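PDB 4MAD: beta-galactosidase from Bacillus circulans, which probably hydrolyses terminal non-reducing beta-D-galactose residues from beta-D-galactosides, as a member of glycosyl hydrolase family 35. Local coordinates for residues Ile168-Gly173 / Phe199-Pro204; Gly216-Val221 / Asn240-Cys245; Glu64-Trp69 / Ile102-Pro107. All coordinates share one frame; numbering follows the deposited sequence.

Interaction 1: residues Ile168-Gly173 / Phe199-Pro204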
loop_
_atom_site.group_PDB
_atom_site.type_symbol
_atom_site.label_atom_id
_atom_site.label_comp_id
_atom_site.label_asym_id
_atom_site.label_seq_id
_atom_site.Cartn_x
_atom_site.Cartn_y
_atom_site.Cartn_z
ATOM N N ILE A 168 -8.332 7.876 16.033
ATOM C CA ILE A 168 -8.404 9.203 15.538
ATOM C C ILE A 168 -7.294 9.546 14.606
ATOM O O ILE A 168 -7.557 9.732 13.491
ATOM C CB ILE A 168 -8.638 10.243 16.620
ATOM C CG1 ILE A 168 -10.049 10.049 17.178
ATOM C CG2 ILE A 168 -8.476 11.598 16.039
ATOM C CD1 ILE A 168 -10.281 10.633 18.432
ATOM N N GLU A 169 -6.057 9.609 14.951
ATOM C CA GLU A 169 -5.308 9.894 13.686
ATOM C C GLU A 169 -4.547 8.581 13.587
ATOM O O GLU A 169 -4.961 7.583 13.991
ATOM C CB GLU A 169 -4.443 11.135 13.822
ATOM C CG GLU A 169 -4.499 12.140 12.718
ATOM C CD GLU A 169 -3.268 12.092 11.863
ATOM O OE1 GLU A 169 -2.374 11.313 12.116
ATOM O OE2 GLU A 169 -3.223 12.833 10.913
ATOM N N ASN A 170 -3.429 8.665 12.951
ATOM C CA ASN A 170 -2.384 7.706 13.209
ATOM C C ASN A 170 -0.972 8.065 13.549
ATOM O O ASN A 170 -0.326 8.725 12.808
ATOM C CB ASN A 170 -2.438 6.929 11.912
ATOM C CG ASN A 170 -1.645 5.649 11.969
ATOM O OD1 ASN A 170 -2.102 4.696 12.484
ATOM N ND2 ASN A 170 -0.447 5.661 11.471
ATOM N N GLU A 171 -0.536 7.664 14.728
ATOM C CA GLU A 171 0.810 7.956 15.136
ATOM C C GLU A 171 1.137 9.445 14.868
ATOM O O GLU A 171 2.147 9.763 14.321
ATOM C CB GLU A 171 1.793 7.015 14.436
ATOM C CG GLU A 171 1.823 5.626 14.963
ATOM C CD GLU A 171 3.046 4.781 14.543
ATOM O OE1 GLU A 171 3.560 5.021 13.452
ATOM O OE2 GLU A 171 3.437 3.899 15.315
ATOM N N TYR A 172 0.235 10.330 15.265
ATOM C CA TYR A 172 0.380 11.726 14.903
ATOM C C TYR A 172 1.662 12.331 15.457
ATOM O O TYR A 172 2.258 13.139 14.838
ATOM C CB TYR A 172 -0.819 12.569 15.248
ATOM C CG TYR A 172 -0.706 13.978 14.750
ATOM C CD1 TYR A 172 -0.702 14.276 13.397
ATOM C CD2 TYR A 172 -0.522 15.030 15.617
ATOM C CE1 TYR A 172 -0.572 15.542 12.957
ATOM C CE2 TYR A 172 -0.370 16.299 15.157
ATOM C CZ TYR A 172 -0.411 16.554 13.831
ATOM O OH TYR A 172 -0.287 17.811 13.378
ATOM N N GLY A 173 2.066 11.877 16.633
ATOM C CA GLY A 173 3.201 12.396 17.317
ATOM C C GLY A 173 4.499 12.205 16.593
ATOM O O GLY A 173 5.508 12.768 16.932
ATOM N N PHE A 199 -9.775 6.530 20.191
ATOM C CA PHE A 199 -8.472 6.401 20.777
ATOM C C PHE A 199 -7.435 6.835 19.776
ATOM O O PHE A 199 -7.732 6.898 18.670
ATOM C CB PHE A 199 -8.229 4.960 21.214
ATOM C CG PHE A 199 -8.164 4.007 20.091
ATOM C CD1 PHE A 199 -7.007 3.773 19.442
ATOM C CD2 PHE A 199 -9.286 3.346 19.652
ATOM C CE1 PHE A 199 -6.970 2.907 18.393
ATOM C CE2 PHE A 199 -9.223 2.460 18.612
ATOM C CZ PHE A 199 -8.099 2.260 17.989
ATOM N N THR A 200 -6.214 7.027 20.228
ATOM C CA THR A 200 -5.062 7.329 19.409
ATOM C C THR A 200 -3.985 6.266 19.619
ATOM O O THR A 200 -4.056 5.493 20.511
ATOM C CB THR A 200 -4.431 8.696 19.751
ATOM O OG1 THR A 200 -4.158 8.786 21.128
ATOM C CG2 THR A 200 -5.389 9.826 19.324
ATOM N N SER A 201 -3.008 6.261 18.734
ATOM C CA SER A 201 -1.839 5.442 18.933
ATOM C C SER A 201 -0.601 6.233 18.603
ATOM O O SER A 201 -0.629 7.066 17.787
ATOM C CB SER A 201 -1.909 4.137 18.131
ATOM O OG SER A 201 -1.802 4.309 16.744
ATOM N N ASP A 202 0.459 5.954 19.314
ATOM C CA ASP A 202 1.734 6.561 19.057
ATOM C C ASP A 202 2.873 5.648 19.504
ATOM O O ASP A 202 2.650 4.720 20.199
ATOM C CB ASP A 202 1.873 7.866 19.777
ATOM C CG ASP A 202 1.083 8.961 19.154
ATOM O OD1 ASP A 202 1.511 9.510 18.159
ATOM O OD2 ASP A 202 0.039 9.265 19.691
ATOM N N GLY A 203 4.088 5.957 19.071
ATOM C CA GLY A 203 5.265 5.322 19.615
ATOM C C GLY A 203 5.502 5.784 21.046
ATOM O O GLY A 203 5.145 6.823 21.399
ATOM N N PRO A 204 6.123 4.945 21.843
ATOM C CA PRO A 204 6.243 5.177 23.276
ATOM C C PRO A 204 7.419 6.062 23.613
ATOM O O PRO A 204 8.307 5.608 24.237
ATOM C CB PRO A 204 6.531 3.778 23.824
ATOM C CG PRO A 204 7.121 3.056 22.765
ATOM C CD PRO A 204 6.592 3.622 21.470
HETATM O O HOH W 1 -3.480 8.120 16.403
HETATM O O HOH W 2 -1.702 10.125 17.664
#

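Interaction 2: residues Gly216-Val221 / Asn240-Cys245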
loop_
_atom_site.group_PDB
_atom_site.type_symbol
_atom_site.label_atom_id
_atom_site.label_comp_id
_atom_site.label_asym_id
_atom_site.label_seq_id
_atom_site.Cartn_x
_atom_site.Cartn_y
_atom_site.Cartn_z
ATOM N N GLY A 216 -8.784 14.242 26.512
ATOM C CA GLY A 216 -9.974 13.454 26.697
ATOM C C GLY A 216 -9.993 12.112 26.017
ATOM O O GLY A 216 -10.958 11.443 26.079
ATOM N N ILE A 217 -8.900 11.742 25.371
ATOM C CA ILE A 217 -8.867 10.563 24.527
ATOM C C ILE A 217 -7.844 9.484 24.960
ATOM O O ILE A 217 -6.712 9.784 25.157
ATOM C CB ILE A 217 -8.621 10.987 23.056
ATOM C CG1 ILE A 217 -9.756 11.860 22.530
ATOM C CG2 ILE A 217 -8.467 9.819 22.225
ATOM C CD1 ILE A 217 -11.067 11.213 22.510
ATOM N N PHE A 218 -8.289 8.243 25.042
ATOM C CA PHE A 218 -7.464 7.100 25.414
ATOM C C PHE A 218 -6.288 6.975 24.439
ATOM O O PHE A 218 -6.470 7.059 23.287
ATOM C CB PHE A 218 -8.358 5.858 25.339
ATOM C CG PHE A 218 -7.688 4.566 25.701
ATOM C CD1 PHE A 218 -7.051 4.400 26.891
ATOM C CD2 PHE A 218 -7.740 3.494 24.853
ATOM C CE1 PHE A 218 -6.457 3.228 27.193
ATOM C CE2 PHE A 218 -7.140 2.339 25.165
ATOM C CZ PHE A 218 -6.502 2.210 26.326
ATOM N N GLU A 219 -5.108 6.712 24.961
ATOM C CA GLU A 219 -3.925 6.489 24.149
ATOM C C GLU A 219 -3.429 5.033 24.222
ATOM O O GLU A 219 -3.507 4.403 25.240
ATOM C CB GLU A 219 -2.800 7.481 24.493
ATOM C CG GLU A 219 -1.459 7.288 23.843
ATOM C CD GLU A 219 -1.417 7.719 22.382
ATOM O OE1 GLU A 219 -2.265 7.273 21.651
ATOM O OE2 GLU A 219 -0.518 8.472 21.998
ATOM N N THR A 220 -2.918 4.557 23.106
ATOM C CA THR A 220 -2.326 3.237 23.008
ATOM C C THR A 220 -0.927 3.421 22.449
ATOM O O THR A 220 -0.667 4.438 21.942
ATOM C CB THR A 220 -3.120 2.343 22.085
ATOM O OG1 THR A 220 -3.236 2.913 20.800
ATOM C CG2 THR A 220 -4.504 2.091 22.651
ATOM N N VAL A 221 -0.012 2.528 22.522
ATOM C CA VAL A 221 1.277 2.558 21.863
ATOM C C VAL A 221 1.524 1.379 20.925
ATOM O O VAL A 221 0.897 0.350 21.068
ATOM C CB VAL A 221 2.417 2.601 22.896
ATOM C CG1 VAL A 221 2.355 3.889 23.703
ATOM C CG2 VAL A 221 2.354 1.388 23.810
ATOM N N ASN A 240 -3.532 5.358 34.707
ATOM C CA ASN A 240 -4.513 4.390 35.188
ATOM C C ASN A 240 -5.257 3.492 34.192
ATOM O O ASN A 240 -5.683 2.429 34.516
ATOM C CB ASN A 240 -5.529 5.100 36.048
ATOM C CG ASN A 240 -4.901 5.831 37.180
ATOM O OD1 ASN A 240 -4.057 5.321 37.832
ATOM N ND2 ASN A 240 -5.285 7.050 37.370
ATOM N N ALA A 241 -5.362 3.967 32.969
ATOM C CA ALA A 241 -6.116 3.345 31.934
ATOM C C ALA A 241 -5.474 2.046 31.462
ATOM O O ALA A 241 -4.336 1.829 31.705
ATOM C CB ALA A 241 -6.314 4.262 30.836
ATOM N N PRO A 242 -6.259 1.196 30.825
ATOM C CA PRO A 242 -5.785 -0.125 30.448
ATOM C C PRO A 242 -4.676 0.010 29.455
ATOM O O PRO A 242 -4.646 0.976 28.763
ATOM C CB PRO A 242 -6.986 -0.757 29.769
ATOM C CG PRO A 242 -8.007 0.177 29.783
ATOM C CD PRO A 242 -7.703 1.290 30.653
ATOM N N LEU A 243 -3.800 -0.960 29.396
ATOM C CA LEU A 243 -2.657 -0.904 28.503
ATOM C C LEU A 243 -2.930 -1.631 27.198
ATOM O O LEU A 243 -3.270 -2.749 27.236
ATOM C CB LEU A 243 -1.476 -1.560 29.167
ATOM C CG LEU A 243 -1.023 -1.089 30.537
ATOM C CD1 LEU A 243 0.073 -1.974 31.111
ATOM C CD2 LEU A 243 -0.554 0.330 30.426
ATOM N N MET A 244 -2.787 -0.976 26.057
ATOM C CA MET A 244 -2.939 -1.653 24.787
ATOM C C MET A 244 -1.814 -1.364 23.781
ATOM O O MET A 244 -1.490 -0.271 23.560
ATOM C CB MET A 244 -4.260 -1.336 24.129
ATOM C CG MET A 244 -4.492 -2.195 22.947
ATOM S SD MET A 244 -6.187 -2.180 22.498
ATOM C CE MET A 244 -6.239 -3.396 21.297
ATOM N N CYS A 245 -1.284 -2.394 23.163
ATOM C CA CYS A 245 -0.373 -2.245 22.058
ATOM C C CYS A 245 -1.190 -2.284 20.794
ATOM O O CYS A 245 -1.613 -3.290 20.398
ATOM C CB CYS A 245 0.599 -3.395 22.040
ATOM S SG CYS A 245 1.723 -3.353 20.654
HETATM O O HOH W 3 -3.219 1.756 26.288
#

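Interaction 3: residues Glu64-Trp69 / Ile102-Pro107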
loop_
_atom_site.group_PDB
_atom_site.type_symbol
_atom_site.label_atom_id
_atom_site.label_comp_id
_atom_site.label_asym_id
_atom_site.label_seq_id
_atom_site.Cartn_x
_atom_site.Cartn_y
_atom_site.Cartn_z
ATOM N N GLU A 64 -8.911 -5.620 13.103
ATOM C CA GLU A 64 -8.696 -4.227 12.981
ATOM C C GLU A 64 -8.280 -3.923 11.562
ATOM O O GLU A 64 -7.442 -4.580 11.050
ATOM C CB GLU A 64 -7.610 -3.765 13.939
ATOM C CG GLU A 64 -7.175 -2.353 13.803
ATOM C CD GLU A 64 -6.099 -2.204 12.738
ATOM O OE1 GLU A 64 -5.086 -2.880 12.807
ATOM O OE2 GLU A 64 -6.324 -1.415 11.836
ATOM N N THR A 65 -8.874 -2.900 10.976
ATOM C CA THR A 65 -8.469 -2.469 9.677
ATOM C C THR A 65 -8.376 -0.964 9.583
ATOM O O THR A 65 -9.132 -0.284 10.157
ATOM C CB THR A 65 -9.425 -2.946 8.588
ATOM O OG1 THR A 65 -8.900 -2.646 7.301
ATOM C CG2 THR A 65 -10.752 -2.285 8.754
ATOM N N TYR A 66 -7.428 -0.486 8.804
ATOM C CA TYR A 66 -7.411 0.870 8.341
ATOM C C TYR A 66 -8.475 1.059 7.271
ATOM O O TYR A 66 -8.981 0.105 6.779
ATOM C CB TYR A 66 -6.086 1.216 7.690
ATOM C CG TYR A 66 -4.928 1.486 8.589
ATOM C CD1 TYR A 66 -4.954 2.478 9.522
ATOM C CD2 TYR A 66 -3.757 0.794 8.432
ATOM C CE1 TYR A 66 -3.850 2.728 10.310
ATOM C CE2 TYR A 66 -2.699 1.040 9.196
ATOM C CZ TYR A 66 -2.721 2.012 10.145
ATOM O OH TYR A 66 -1.626 2.236 10.928
ATOM N N VAL A 67 -8.791 2.314 6.959
ATOM C CA VAL A 67 -9.599 2.687 5.804
ATOM C C VAL A 67 -8.763 3.508 4.835
ATOM O O VAL A 67 -8.237 4.462 5.231
ATOM C CB VAL A 67 -10.790 3.586 6.175
ATOM C CG1 VAL A 67 -11.586 3.846 5.000
ATOM C CG2 VAL A 67 -11.645 2.963 7.273
ATOM N N ALA A 68 -8.728 3.139 3.563
ATOM C CA ALA A 68 -7.852 3.742 2.603
ATOM C C ALA A 68 -8.614 4.811 1.805
ATOM O O ALA A 68 -9.320 4.509 0.917
ATOM C CB ALA A 68 -7.326 2.692 1.688
ATOM N N TRP A 69 -8.406 6.064 2.138
ATOM C CA TRP A 69 -9.127 7.142 1.500
ATOM C C TRP A 69 -8.903 7.145 -0.003
ATOM O O TRP A 69 -9.805 7.222 -0.718
ATOM C CB TRP A 69 -8.653 8.473 2.102
ATOM C CG TRP A 69 -9.314 9.730 1.621
ATOM C CD1 TRP A 69 -10.311 9.850 0.726
ATOM C CD2 TRP A 69 -8.972 11.066 2.013
ATOM N NE1 TRP A 69 -10.642 11.173 0.552
ATOM C CE2 TRP A 69 -9.827 11.933 1.337
ATOM C CE3 TRP A 69 -8.051 11.603 2.889
ATOM C CZ2 TRP A 69 -9.765 13.295 1.511
ATOM C CZ3 TRP A 69 -8.006 12.976 3.054
ATOM C CH2 TRP A 69 -8.853 13.785 2.375
ATOM N N ILE A 102 -12.359 -3.074 15.012
ATOM C CA ILE A 102 -11.787 -1.774 15.266
ATOM C C ILE A 102 -11.502 -1.182 13.893
ATOM O O ILE A 102 -10.999 -1.850 13.070
ATOM C CB ILE A 102 -10.495 -1.870 16.046
ATOM C CG1 ILE A 102 -10.756 -2.358 17.472
ATOM C CG2 ILE A 102 -9.825 -0.558 16.125
ATOM C CD1 ILE A 102 -9.553 -2.635 18.261
ATOM N N VAL A 103 -11.897 0.055 13.684
ATOM C CA VAL A 103 -11.697 0.738 12.424
ATOM C C VAL A 103 -10.746 1.898 12.693
ATOM O O VAL A 103 -10.910 2.589 13.632
ATOM C CB VAL A 103 -12.977 1.284 11.882
ATOM C CG1 VAL A 103 -12.747 1.994 10.625
ATOM C CG2 VAL A 103 -13.901 0.230 11.633
ATOM N N ARG A 104 -9.868 2.103 11.813
ATOM C CA ARG A 104 -8.846 3.071 12.000
ATOM C C ARG A 104 -8.898 4.027 10.788
ATOM O O ARG A 104 -8.337 3.763 9.793
ATOM C CB ARG A 104 -7.468 2.419 12.132
ATOM C CG ARG A 104 -7.311 1.547 13.367
ATOM C CD ARG A 104 -5.977 0.822 13.449
ATOM N NE ARG A 104 -4.856 1.750 13.569
ATOM C CZ ARG A 104 -3.581 1.386 13.544
ATOM N NH1 ARG A 104 -3.257 0.107 13.398
ATOM N NH2 ARG A 104 -2.625 2.299 13.662
ATOM N N PRO A 105 -9.784 5.011 10.734
ATOM C CA PRO A 105 -10.152 5.767 9.542
ATOM C C PRO A 105 -9.166 6.868 9.102
ATOM O O PRO A 105 -9.400 7.494 8.116
ATOM C CB PRO A 105 -11.478 6.359 9.920
ATOM C CG PRO A 105 -11.390 6.545 11.291
ATOM C CD PRO A 105 -10.587 5.446 11.863
ATOM N N GLY A 106 -8.061 6.999 9.793
ATOM C CA GLY A 106 -7.068 7.966 9.421
ATOM C C GLY A 106 -7.506 9.391 9.704
ATOM O O GLY A 106 -7.757 9.686 10.817
ATOM N N PRO A 107 -7.510 10.288 8.733
ATOM C CA PRO A 107 -7.473 10.032 7.309
ATOM C C PRO A 107 -6.169 9.633 6.652
ATOM O O PRO A 107 -6.191 9.191 5.548
ATOM C CB PRO A 107 -7.985 11.322 6.713
ATOM C CG PRO A 107 -7.727 12.311 7.658
ATOM C CD PRO A 107 -7.563 11.719 9.010
HETATM O O HOH W 4 -6.338 6.740 4.302
HETATM O O HOH W 5 -9.688 6.858 5.354
#

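Interaction 1: residues Ile168-Gly173 / Phe199-Pro204
D202 OD1 accepts the backbone N-H of G173 at 2.9 Å, the donor lying nearly in line with the C-O bond of the carboxylate. The bond ties the 3-10 turn that begins at Y172 to strand 197-202 of the (beta/alpha)8 barrel, next to N170 and E171, the Asn-Glu pair just after the fourth barrel strand, as in other clan GH-A enzymes; E171 is the predicted proton donor. D202 CG stands anti to its own carbonyl carbon (chi1 -75°), which turns the carboxylate to the turn. At the other end of the contact I168 N bonds to F199 O at 2.9 Å, and I168 CB packs on T200 CG2. Two waters add to these bonds: one molecule accepts the N-H of S201 at 3.0 Å and, weakly, that of E169, while a second accepts the N-H of Y172 at 3.1 Å. E169 OE1 takes the N-H of N170 from above the carboxylate plane and also meets R131 in a salt bridge; E169 OE2 bonds to Y181, and N170 OD1 to Y66. The E171 chain runs extended beyond CG, bringing OE2 to N222 ND2. Its backbone presses on the strand, with a CA-H...O contact of 3.1 Å from E171 CA to S201 O.

Interaction 2: residues Gly216-Val221 / Asn240-Cys245
V221 and C245 pair in parallel, the bridge between two neighbouring strands of the barrel, 218-223 and 244-249, which helix 227-237 links in a beta-alpha-beta unit. The polar contacts are sparse: V221 N bonds weakly to M244 O at 3.3 Å, and C245 CA gives a CA-H...O contact of 3.1 Å to V221 O. Towards the start of the strands the backbones spread, and one water spans the gap, donating to E219 O and to P242 O and accepting the N-H of M244 at 2.8 Å. A second carbonyl contact is made by P242 O, which sits in the plane of the F218 ring at its edge, 3.3 Å from CE1. The apolar contacts centre on F218. Its CG lies anti to the backbone N (chi1 -180°), sending the ring across to A241 and P242. F218 CE1 touches A241 CB at 3.8 Å and P242 CD at 4.2 Å. Y20 meets the same ring and also touches A241 and P242. An alanine in place of F218 would probably open a gap between the two segments here and leave A241 CB and Y20 without their aromatic neighbour. Further along, T220 and M244 run alongside each other in the same direction. T220 OG1 bonds back to T200 O in the preceding strand, while its methyl CG2 rests on M244 CB at 3.7 Å.

Interaction 3: residues Glu64-Trp69 / Ile102-Pro107
R104 turns at its third torsion (chi3 64°) and E64 bends at its second (chi2 -85°), so that guanidinium and carboxylate meet above two parallel strands of the TIM barrel. E64 OE1 comes to the guanidinium edge and forms a long salt bridge to R104 NH1 at 3.6 Å; the same oxygen also accepts from N283. Y66 leans over one guanidinium face with its CE1 and OH, CE1 standing 3.4 Å above the plane and offset toward its rim, with ring and guanidinium tilted 41° apart. Its hydroxyl bonds to N170 OD1 rather than to the arginine. E64 at the edge and Y66 over one face thus position the arginine whose NH2 forms a salt bridge with E247, the predicted nucleophile. Below, the strands are laced by T65 N to I102 O at 3.2 Å, R104 N to T65 O at 3.0 Å and V67 N to R104 O. Past the strand ends two waters continue the join: one donates to V67 O and P105 O, the other to V67 O and P107 O while accepting from W69 N. W69 lies alongside P107, CE3 3.8 Å from CB, where a cis peptide precedes the proline. E64, Y66, I102 and R104 lie on one face of the sheet, with E64 against strand 34-38. T65 and V103 lie on the other; just past the strand end, V67 CG2 meets V103 CG1 at 3.7 Å. T65 packs on helix 87-97, and V67 touches both that helix and helix 135-152.

How the interactions relate
All three contacts lie in the eight-stranded parallel barrel within the family 35 range, and follow one another along the chain as interaction 3, interaction 1, interaction 2. Interaction 3 joins strands 62-66 and 100-104, interaction 1 the loop after strand 163-167 to strand 197-202, and interaction 2 strands 218-223 and 244-249. Centres of 1 and 2 are 10 Å apart, of 1 and 3 13 Å, of 2 and 3 18 Å. Interaction 1 touches both others: N170 reaches Y66 of interaction 3, and S201 packs on T220 of interaction 2 across neighbouring strands. Interactions 1 and 3 thus converge on the predicted catalytic pair E171 and E247, while interaction 2 joins two neighbouring wall strands, the second carrying E247.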